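Local coordinates for metallo-beta-lactamase domain-containing protein (Enterococcus faecalis, PDB 2AZ4), which is of unknown function but carries two zinc ions in a metallo-beta-lactamase fold and is possibly an RNA-binding exonuclease, at residues His243-Glu248 with Lys274-Val279. Sequence-based numbering, arbitrary orientation.
Sequences HLVRLE and KSPRTV
Polar contacts centre on the carboxylate of Glu248, whose CG lies beside the backbone N (chi1 -69°) and whose chain runs extended across to the loop. Arg277 N donates to Glu248 OE1 at 3.0 Å; the N-H...O angle of 161° makes the bond fairly straight, and the amide meets this oxygen nearly along its C-O axis. Glu248 OE2 sits 2.7 Å from Ser275 OG, which also lies 2.8 Å from Arg277 O, so its single proton has two possible acceptors. The amide anchors OE1; if the serine proton points to OE2, both oxygens are held and rotation is restricted. Pro276 CD closely approaches Glu248 OE1 (3.2 Å), the two side chains crossing obliquely. The charges stay apart, with Glu248 OE1 4.6 Å from Arg277 NE, a spacing that may still favour the ionised carboxylate. Water 1 donates to the helix carbonyl Glu248 O and accepts from the side-chain Arg277 NE, while the Arg277 guanidinium also donates to Arg254 O and Tyr328 O. Topologically, helix 237-249 meets the turn from helix 265-274 into strand 278-282 of a six-stranded parallel sheet; this alpha/beta domain, inserted between strands 212-216 and 399-403, is consistent with the beta-CASP insertion of metallo-beta-lactamase nucleases. Apolar contact joins Val245 CG1 to Pro276 CG (4.0 Å) and Val245 CG2 to Lys274 CB (4.1 Å). Beyond its CB, Lys274 leads away to a salt bridge with Glu238.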
loop_
_atom_site.group_PDB
_atom_site.type_symbol
_atom_site.label_atom_id
_atom_site.label_comp_id
_atom_site.label_asym_id
_atom_site.label_seq_id
_atom_site.Cartn_x
_atom_site.Cartn_y
_atom_site.Cartn_z
ATOM N N HIS A 243 6.077 -20.208 10.323
ATOM C CA HIS A 243 7.465 -19.923 10.677
ATOM C C HIS A 243 7.564 -19.166 12.010
ATOM O O HIS A 243 8.377 -19.518 12.870
ATOM C CB HIS A 243 8.167 -19.147 9.549
ATOM C CG HIS A 243 8.744 -20.019 8.477
ATOM N ND1 HIS A 243 9.813 -20.862 8.703
ATOM C CD2 HIS A 243 8.439 -20.142 7.162
ATOM C CE1 HIS A 243 10.125 -21.489 7.581
ATOM N NE2 HIS A 243 9.312 -21.067 6.629
ATOM N N LEU A 244 6.727 -18.149 12.192
ATOM C CA LEU A 244 6.662 -17.426 13.471
ATOM C C LEU A 244 6.339 -18.373 14.636
ATOM O O LEU A 244 6.977 -18.293 15.687
ATOM C CB LEU A 244 5.648 -16.288 13.406
ATOM C CG LEU A 244 5.605 -15.385 14.649
ATOM C CD1 LEU A 244 5.504 -13.932 14.236
ATOM C CD2 LEU A 244 4.413 -15.761 15.546
ATOM N N VAL A 245 5.363 -19.266 14.438
ATOM C CA VAL A 245 5.021 -20.283 15.436
ATOM C C VAL A 245 6.236 -21.139 15.751
ATOM O O VAL A 245 6.593 -21.304 16.925
ATOM C CB VAL A 245 3.829 -21.204 15.016
ATOM C CG1 VAL A 245 3.655 -22.350 16.043
ATOM C CG2 VAL A 245 2.525 -20.422 14.882
ATOM N N ARG A 246 6.857 -21.688 14.711
ATOM C CA ARG A 246 8.088 -22.468 14.865
ATOM C C ARG A 246 9.140 -21.695 15.680
ATOM O O ARG A 246 9.727 -22.228 16.621
ATOM C CB ARG A 246 8.686 -22.842 13.505
ATOM C CG ARG A 246 10.037 -23.636 13.638
ATOM C CD ARG A 246 10.674 -23.950 12.299
ATOM N NE ARG A 246 10.844 -22.742 11.489
ATOM C CZ ARG A 246 11.879 -21.903 11.566
ATOM N NH1 ARG A 246 12.882 -22.121 12.416
ATOM N NH2 ARG A 246 11.905 -20.830 10.785
ATOM N N LEU A 247 9.366 -20.443 15.315
ATOM C CA LEU A 247 10.356 -19.636 16.020
ATOM C C LEU A 247 10.027 -19.493 17.513
ATOM O O LEU A 247 10.943 -19.489 18.340
ATOM C CB LEU A 247 10.550 -18.257 15.355
ATOM C CG LEU A 247 11.282 -18.209 14.003
ATOM C CD1 LEU A 247 11.058 -16.867 13.317
ATOM C CD2 LEU A 247 12.772 -18.478 14.147
ATOM N N GLU A 248 8.737 -19.371 17.849
ATOM C CA GLU A 248 8.326 -19.310 19.248
ATOM C C GLU A 248 8.595 -20.628 19.996
ATOM O O GLU A 248 9.148 -20.632 21.102
ATOM C CB GLU A 248 6.872 -18.879 19.374
ATOM C CG GLU A 248 6.626 -17.407 18.987
ATOM C CD GLU A 248 5.237 -16.923 19.402
ATOM O OE1 GLU A 248 4.681 -17.429 20.392
ATOM O OE2 GLU A 248 4.695 -16.024 18.752
ATOM N N LYS A 274 -2.670 -17.468 15.870
ATOM C CA LYS A 274 -1.862 -18.682 15.928
ATOM C C LYS A 274 -0.706 -18.674 16.945
ATOM O O LYS A 274 -0.186 -19.725 17.308
ATOM C CB LYS A 274 -1.340 -19.009 14.523
ATOM C CG LYS A 274 -2.453 -19.367 13.537
ATOM C CD LYS A 274 -1.984 -20.398 12.507
ATOM C CE LYS A 274 -3.144 -20.943 11.712
ATOM N NZ LYS A 274 -3.500 -20.070 10.553
ATOM N N SER A 275 -0.298 -17.486 17.385
ATOM C CA SER A 275 0.841 -17.351 18.288
ATOM C C SER A 275 0.664 -18.155 19.586
ATOM O O SER A 275 -0.317 -17.934 20.314
ATOM C CB SER A 275 1.073 -15.863 18.603
ATOM O OG SER A 275 2.160 -15.711 19.492
ATOM N N PRO A 276 1.590 -19.110 19.873
ATOM C CA PRO A 276 1.484 -19.849 21.139
ATOM C C PRO A 276 1.535 -18.919 22.352
ATOM O O PRO A 276 0.780 -19.138 23.313
ATOM C CB PRO A 276 2.717 -20.762 21.128
ATOM C CG PRO A 276 3.101 -20.880 19.689
ATOM C CD PRO A 276 2.753 -19.558 19.081
ATOM N N ARG A 277 2.398 -17.895 22.302
ATOM C CA ARG A 277 2.471 -16.890 23.382
ATOM C C ARG A 277 1.406 -15.832 23.177
ATOM O O ARG A 277 1.093 -15.483 22.037
ATOM C CB ARG A 277 3.827 -16.169 23.395
ATOM C CG ARG A 277 5.015 -17.005 23.788
ATOM C CD ARG A 277 6.238 -16.135 23.769
ATOM N NE ARG A 277 7.471 -16.885 23.961
ATOM C CZ ARG A 277 8.590 -16.366 24.464
ATOM N NH1 ARG A 277 8.651 -15.079 24.814
ATOM N NH2 ARG A 277 9.653 -17.134 24.610
ATOM N N THR A 278 0.879 -15.304 24.284
ATOM C CA THR A 278 -0.005 -14.149 24.262
ATOM C C THR A 278 0.653 -12.987 23.539
ATOM O O THR A 278 1.738 -12.565 23.903
ATOM C CB THR A 278 -0.339 -13.668 25.685
ATOM O OG1 THR A 278 -0.956 -14.726 26.423
ATOM C CG2 THR A 278 -1.262 -12.459 25.643
ATOM N N VAL A 279 -0.030 -12.455 22.539
ATOM C CA VAL A 279 0.465 -11.318 21.772
ATOM C C VAL A 279 0.102 -10.006 22.445
ATOM O O VAL A 279 -1.017 -9.860 22.937
ATOM C CB VAL A 279 -0.114 -11.329 20.337
ATOM C CG1 VAL A 279 0.397 -10.145 19.530
ATOM C CG2 VAL A 279 0.263 -12.641 19.642
HETATM O O HOH W 1 7.808 -19.413 23.084
#